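Local coordinates for regulatory protein BLAR1 (Bacillus licheniformis, PDB 1NRF), which probably senses beta-lactam antibiotics through acylation of a serine in its extracellular C-terminal domain, the part present here, and passes the signal across the membrane, at residues L39-S42 against N43-K46; Y169-E172 against F173-Q177. All blocks are in the same frame, centred on the assembly; numbering follows the deposited sequence.

Both contacts are local and lie away from the presumed acylation site: contact 1 turns one strand into the next at one end of strands 33-41 and 46-50, contact 2 leads from helix 158-170 to helix 177-187. Contact 1 is partly buried, with Leu-39 and Phe-40 buried; contact 2 is a surface turn. Paired backbone bonds and an asparagine side chain hold 39-46, whereas a single turn bond spans 169-177, where two phenylalanines do much of the packing. Their centres are 19 Å apart and their nearest atoms about 6 Å, without touching. Helix 158-170 relates them: Phe-40 and Ser-42 touch it, and contact 2 ends it.

Contact 1. Residues L39-S42 against N43-K46; sequences LFNS and NRKK
Asn-41 and Lys-46 face each other as an antiparallel hydrogen-bonded pair that closes the hairpin between strands 33-41 and 46-50. Asn-41 N gives a nearly straight bond to Lys-46 O (2.8 Å), and Lys-46 N returns one to Asn-41 O at 3.1 Å, using a lone pair in the carbonyl plane. Lys-46 O also receives a CA-H...O contact from Phe-40 CA. Lys-45, with positive phi, stands opposite the same Asn-41, which makes a G1 beta bulge; within the turn its N reaches Ser-42 O only weakly.

The Asn-41 side chain folds over this turn. With CG anti to its own N (chi1 -170°), OD1 takes the backbone N-H of Arg-44 at 3.1 Å, the donor standing well above the amide plane instead of on a lone pair. Arg-44 CB and CG lie over one face of the amide, CG 3.5 Å from Asn-41 ND2, while the guanidinium plane stands 67° from it. One face of that guanidinium is met by Lys-46 CE, 3.6 Å above the plane and offset toward the rim. Elsewhere the Phe-40 ring lies against backbone, its CE2 3.9 Å from Lys-45 C.

In a second shell that fixes the turn, Asn-224 ND2 bonds Asn-41 OD1, giving that oxygen two donors, and Asn-224 OD1 takes Asn-43 N. Ser-42 OG and Asn-43 ND2 bond the backbone oxygens of Thr-225 and Asp-223, and the hairpin is thereby joined to the loop before strand 225-234 and to the strand's first residue. Phe-40 meets the Tyr-47 ring and packs on Val-162 and Lys-166 of helix 158-170, while Leu-39 and Asn-41 touch strand 225-234 through Phe-226.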
ATOM      1  N   LEU A  39      10.738  -1.140   8.523  1.00 26.12           N
ATOM      2  CA  LEU A  39      10.463   0.190   9.055  1.00 28.10           C
ATOM      3  C   LEU A  39      11.639   1.094   8.676  1.00 29.72           C
ATOM      4  O   LEU A  39      12.793   0.661   8.717  1.00 32.03           O
ATOM      5  CB  LEU A  39      10.322   0.141  10.565  1.00 28.51           C
ATOM      6  CG  LEU A  39      10.249   1.505  11.252  1.00 30.11           C
ATOM      7  CD1 LEU A  39       8.838   2.074  11.127  1.00 28.31           C
ATOM      8  CD2 LEU A  39      10.633   1.345  12.714  1.00 26.29           C
ATOM      9  N   PHE A  40      11.356   2.337   8.294  1.00 30.52           N
ATOM     10  CA  PHE A  40      12.417   3.269   7.928  1.00 29.96           C
ATOM     11  C   PHE A  40      12.351   4.596   8.675  1.00 31.30           C
ATOM     12  O   PHE A  40      11.369   5.338   8.561  1.00 31.01           O
ATOM     13  CB  PHE A  40      12.408   3.537   6.419  1.00 29.96           C
ATOM     14  CG  PHE A  40      13.503   4.475   5.959  1.00 30.03           C
ATOM     15  CD1 PHE A  40      13.204   5.785   5.566  1.00 28.84           C
ATOM     16  CD2 PHE A  40      14.833   4.056   5.940  1.00 27.20           C
ATOM     17  CE1 PHE A  40      14.217   6.661   5.162  1.00 29.02           C
ATOM     18  CE2 PHE A  40      15.850   4.922   5.540  1.00 27.87           C
ATOM     19  CZ  PHE A  40      15.540   6.233   5.150  1.00 26.57           C
ATOM     20  N   ASN A  41      13.410   4.881   9.435  1.00 31.91           N
ATOM     21  CA  ASN A  41      13.527   6.118  10.206  1.00 32.51           C
ATOM     22  C   ASN A  41      14.244   7.158   9.335  1.00 32.71           C
ATOM     23  O   ASN A  41      15.444   7.053   9.094  1.00 30.14           O
ATOM     24  CB  ASN A  41      14.331   5.863  11.485  1.00 30.59           C
ATOM     25  CG  ASN A  41      14.290   7.035  12.453  1.00 31.07           C
ATOM     26  OD1 ASN A  41      14.343   8.197  12.043  1.00 31.54           O
ATOM     27  ND2 ASN A  41      14.213   6.733  13.748  1.00 27.94           N
ATOM     28  N   SER A  42      13.502   8.159   8.877  1.00 35.44           N
ATOM     29  CA  SER A  42      14.049   9.200   8.008  1.00 39.60           C
ATOM     30  C   SER A  42      15.232   9.945   8.603  1.00 41.21           C
ATOM     31  O   SER A  42      16.280  10.071   7.966  1.00 41.08           O
ATOM     32  CB  SER A  42      12.957  10.207   7.634  1.00 40.92           C
ATOM     33  OG  SER A  42      11.877   9.573   6.970  1.00 42.37           O
ATOM     34  N   ASN A  43      15.052  10.450   9.819  1.00 43.09           N
ATOM     35  CA  ASN A  43      16.104  11.191  10.506  1.00 44.88           C
ATOM     36  C   ASN A  43      17.343  10.350  10.760  1.00 44.52           C
ATOM     37  O   ASN A  43      18.463  10.803  10.554  1.00 46.11           O
ATOM     38  CB  ASN A  43      15.597  11.731  11.847  1.00 46.39           C
ATOM     39  CG  ASN A  43      14.544  12.797  11.684  1.00 47.03           C
ATOM     40  OD1 ASN A  43      14.337  13.314  10.588  1.00 47.99           O
ATOM     41  ND2 ASN A  43      13.875  13.145  12.783  1.00 48.05           N
ATOM     42  N   ARG A  44      17.139   9.126  11.222  1.00 45.58           N
ATOM     43  CA  ARG A  44      18.247   8.231  11.513  1.00 45.94           C
ATOM     44  C   ARG A  44      18.683   7.464  10.268  1.00 46.17           C
ATOM     45  O   ARG A  44      19.649   6.694  10.317  1.00 46.97           O
ATOM     46  CB  ARG A  44      17.840   7.241  12.609  1.00 47.61           C
ATOM     47  CG  ARG A  44      17.499   7.884  13.951  1.00 51.38           C
ATOM     48  CD  ARG A  44      18.741   8.409  14.675  1.00 55.14           C
ATOM     49  NE  ARG A  44      19.675   7.336  15.025  1.00 56.45           N
ATOM     50  CZ  ARG A  44      19.402   6.346  15.871  1.00 57.10           C
ATOM     51  NH1 ARG A  44      18.218   6.278  16.472  1.00 56.73           N
ATOM     52  NH2 ARG A  44      20.313   5.413  16.111  1.00 56.98           N
ATOM     53  N   LYS A  45      17.979   7.682   9.153  1.00 45.03           N
ATOM     54  CA  LYS A  45      18.281   6.987   7.900  1.00 42.07           C
ATOM     55  C   LYS A  45      18.538   5.520   8.244  1.00 40.44           C
ATOM     56  O   LYS A  45      19.481   4.907   7.745  1.00 40.33           O
ATOM     57  CB  LYS A  45      19.528   7.577   7.234  1.00 41.16           C
ATOM     58  CG  LYS A  45      19.480   9.077   7.006  1.00 43.82           C
ATOM     59  CD  LYS A  45      20.688   9.543   6.209  1.00 45.15           C
ATOM     60  CE  LYS A  45      20.853  11.062   6.253  1.00 49.07           C
ATOM     61  NZ  LYS A  45      19.714  11.826   5.651  1.00 48.61           N
ATOM     62  N   LYS A  46      17.703   4.970   9.115  1.00 37.87           N
ATOM     63  CA  LYS A  46      17.859   3.588   9.537  1.00 36.42           C
ATOM     64  C   LYS A  46      16.664   2.691   9.230  1.00 34.79           C
ATOM     65  O   LYS A  46      15.503   3.070   9.408  1.00 32.31           O
ATOM     66  CB  LYS A  46      18.130   3.523  11.039  1.00 38.76           C
ATOM     67  CG  LYS A  46      18.303   2.097  11.565  1.00 41.83           C
ATOM     68  CD  LYS A  46      17.953   1.992  13.042  1.00 43.68           C
ATOM     69  CE  LYS A  46      18.699   3.020  13.876  1.00 45.64           C
ATOM     70  NZ  LYS A  46      20.176   2.881  13.746  1.00 47.37           N
TER

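Contact 2. Residues Y169-E172 against F173-Q177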
ATOM      1  N   TYR A 169       5.782  10.369  -0.763  1.00 33.70           N
ATOM      2  CA  TYR A 169       5.615  11.311   0.331  1.00 35.51           C
ATOM      3  C   TYR A 169       6.425  12.576   0.084  1.00 37.60           C
ATOM      4  O   TYR A 169       5.900  13.684   0.207  1.00 39.90           O
ATOM      5  CB  TYR A 169       6.072  10.652   1.635  1.00 38.32           C
ATOM      6  CG  TYR A 169       5.872  11.504   2.863  1.00 39.72           C
ATOM      7  CD1 TYR A 169       4.629  11.563   3.498  1.00 39.01           C
ATOM      8  CD2 TYR A 169       6.915  12.276   3.374  1.00 39.04           C
ATOM      9  CE1 TYR A 169       4.429  12.372   4.611  1.00 39.65           C
ATOM     10  CE2 TYR A 169       6.727  13.093   4.489  1.00 40.47           C
ATOM     11  CZ  TYR A 169       5.481  13.135   5.102  1.00 40.82           C
ATOM     12  OH  TYR A 169       5.284  13.938   6.203  1.00 41.55           O
ATOM     13  N   ASP A 170       7.705  12.402  -0.253  1.00 38.49           N
ATOM     14  CA  ASP A 170       8.617  13.521  -0.526  1.00 39.42           C
ATOM     15  C   ASP A 170       8.378  14.138  -1.898  1.00 39.85           C
ATOM     16  O   ASP A 170       8.814  15.256  -2.172  1.00 39.73           O
ATOM     17  CB  ASP A 170      10.081  13.067  -0.480  1.00 39.52           C
ATOM     18  CG  ASP A 170      10.520  12.627   0.898  1.00 39.74           C
ATOM     19  OD1 ASP A 170       9.780  12.874   1.872  1.00 39.18           O
ATOM     20  OD2 ASP A 170      11.622  12.042   0.999  1.00 41.72           O
ATOM     21  N   ASN A 171       7.704  13.386  -2.759  1.00 39.87           N
ATOM     22  CA  ASN A 171       7.404  13.823  -4.112  1.00 40.68           C
ATOM     23  C   ASN A 171       8.671  13.967  -4.962  1.00 40.57           C
ATOM     24  O   ASN A 171       8.872  14.979  -5.639  1.00 41.59           O
ATOM     25  CB  ASN A 171       6.637  15.147  -4.094  1.00 41.24           C
ATOM     26  CG  ASN A 171       6.004  15.469  -5.435  1.00 43.23           C
ATOM     27  OD1 ASN A 171       5.567  16.601  -5.680  1.00 42.41           O
ATOM     28  ND2 ASN A 171       5.942  14.469  -6.315  1.00 42.05           N
ATOM     29  N   GLU A 172       9.525  12.950  -4.918  1.00 39.55           N
ATOM     30  CA  GLU A 172      10.747  12.940  -5.713  1.00 40.83           C
ATOM     31  C   GLU A 172      10.366  12.612  -7.160  1.00 38.27           C
ATOM     32  O   GLU A 172      11.176  12.724  -8.067  1.00 37.95           O
ATOM     33  CB  GLU A 172      11.722  11.890  -5.173  1.00 43.03           C
ATOM     34  CG  GLU A 172      12.144  12.147  -3.728  1.00 51.25           C
ATOM     35  CD  GLU A 172      12.913  10.984  -3.109  1.00 54.60           C
ATOM     36  OE1 GLU A 172      13.950  10.581  -3.689  1.00 56.54           O
ATOM     37  OE2 GLU A 172      12.481  10.477  -2.044  1.00 55.46           O
ATOM     38  N   PHE A 173       9.119  12.201  -7.355  1.00 36.63           N
ATOM     39  CA  PHE A 173       8.597  11.877  -8.679  1.00 37.35           C
ATOM     40  C   PHE A 173       8.054  13.139  -9.345  1.00 39.12           C
ATOM     41  O   PHE A 173       7.583  13.108 -10.482  1.00 39.40           O
ATOM     42  CB  PHE A 173       7.493  10.827  -8.563  1.00 33.76           C
ATOM     43  CG  PHE A 173       8.001   9.457  -8.229  1.00 32.94           C
ATOM     44  CD1 PHE A 173       7.233   8.580  -7.474  1.00 32.34           C
ATOM     45  CD2 PHE A 173       9.242   9.029  -8.701  1.00 31.04           C
ATOM     46  CE1 PHE A 173       7.691   7.291  -7.197  1.00 33.54           C
ATOM     47  CE2 PHE A 173       9.709   7.748  -8.432  1.00 31.87           C
ATOM     48  CZ  PHE A 173       8.932   6.874  -7.680  1.00 33.78           C
ATOM     49  N   ASP A 174       8.114  14.244  -8.610  1.00 40.42           N
ATOM     50  CA  ASP A 174       7.671  15.544  -9.092  1.00 41.51           C
ATOM     51  C   ASP A 174       6.314  15.564  -9.797  1.00 41.80           C
ATOM     52  O   ASP A 174       6.222  15.855 -10.993  1.00 41.31           O
ATOM     53  CB  ASP A 174       8.744  16.127 -10.011  1.00 42.61           C
ATOM     54  CG  ASP A 174       8.445  17.545 -10.428  1.00 44.72           C
ATOM     55  OD1 ASP A 174       7.935  18.319  -9.589  1.00 45.33           O
ATOM     56  OD2 ASP A 174       8.728  17.888 -11.593  1.00 47.93           O
ATOM     57  N   PHE A 175       5.264  15.240  -9.050  1.00 41.39           N
ATOM     58  CA  PHE A 175       3.907  15.257  -9.577  1.00 40.38           C
ATOM     59  C   PHE A 175       3.282  16.540  -9.050  1.00 40.18           C
ATOM     60  O   PHE A 175       3.825  17.161  -8.143  1.00 39.28           O
ATOM     61  CB  PHE A 175       3.111  14.046  -9.074  1.00 39.52           C
ATOM     62  CG  PHE A 175       3.494  12.745  -9.731  1.00 38.45           C
ATOM     63  CD1 PHE A 175       3.447  12.613 -11.116  1.00 37.89           C
ATOM     64  CD2 PHE A 175       3.899  11.651  -8.965  1.00 36.33           C
ATOM     65  CE1 PHE A 175       3.799  11.414 -11.733  1.00 40.09           C
ATOM     66  CE2 PHE A 175       4.252  10.452  -9.565  1.00 37.42           C
ATOM     67  CZ  PHE A 175       4.203  10.331 -10.958  1.00 38.86           C
ATOM     68  N   LYS A 176       2.151  16.950  -9.611  1.00 42.13           N
ATOM     69  CA  LYS A 176       1.511  18.169  -9.133  1.00 43.96           C
ATOM     70  C   LYS A 176       1.315  18.042  -7.617  1.00 44.23           C
ATOM     71  O   LYS A 176       0.757  17.054  -7.124  1.00 43.99           O
ATOM     72  CB  LYS A 176       0.173  18.397  -9.855  1.00 43.58           C
ATOM     73  CG  LYS A 176       0.328  18.758 -11.338  1.00 46.14           C
ATOM     74  CD  LYS A 176      -1.021  18.958 -12.042  1.00 47.37           C
ATOM     75  CE  LYS A 176      -1.785  17.642 -12.212  1.00 48.12           C
ATOM     76  NZ  LYS A 176      -3.177  17.812 -12.760  1.00 46.83           N
ATOM     77  N   GLN A 177       1.817  19.035  -6.888  1.00 44.19           N
ATOM     78  CA  GLN A 177       1.732  19.064  -5.433  1.00 45.54           C
ATOM     79  C   GLN A 177       0.317  18.745  -4.946  1.00 44.95           C
ATOM     80  O   GLN A 177       0.129  18.056  -3.942  1.00 43.25           O
ATOM     81  CB  GLN A 177       2.170  20.441  -4.939  1.00 47.95           C
ATOM     82  CG  GLN A 177       1.842  20.731  -3.494  1.00 52.97           C
ATOM     83  CD  GLN A 177       1.712  22.222  -3.227  1.00 55.34           C
ATOM     84  OE1 GLN A 177       2.701  22.962  -3.257  1.00 56.32           O
ATOM     85  NE2 GLN A 177       0.481  22.672  -2.979  1.00 56.24           N
TER
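A Schellman motif ends helix 158-170 here, with Asn-171 as its C-prime residue, and the same residue opens a type I beta turn that runs to Asp-174. Positive phi at Asn-171 (66°) turns the chain out of the helix; Glu-172 N returns to Lys-167 O and Asn-171 N to Phe-168 O. Asp-174 N then bonds Asn-171 O at 3.2 Å, closing the turn from well above the carbonyl plane. A chi1 of -166° swings the Asn-171 side chain to the carbonyl side, across the turn to the backbone of Phe-175, its CG 3.7 Å from Phe-175 N.

Phe-173 O sits 4.0 Å above the Phe-175 ring, over its centre. From within the turn, the Phe-173 side chain packs on Ile-164 and Lys-167 of the helix just ended. Phe-175 instead spans Leu-71 of helix 66-76 and Ile-180 of helix 177-187, and both rings touch Ile-135. Glu-75 accepts the N-H of Lys-176, the N-cap residue of helix 177-187. The whole is a short loop between two helices, with a Schellman C-cap and type I turn at one end and the next N-cap at the other.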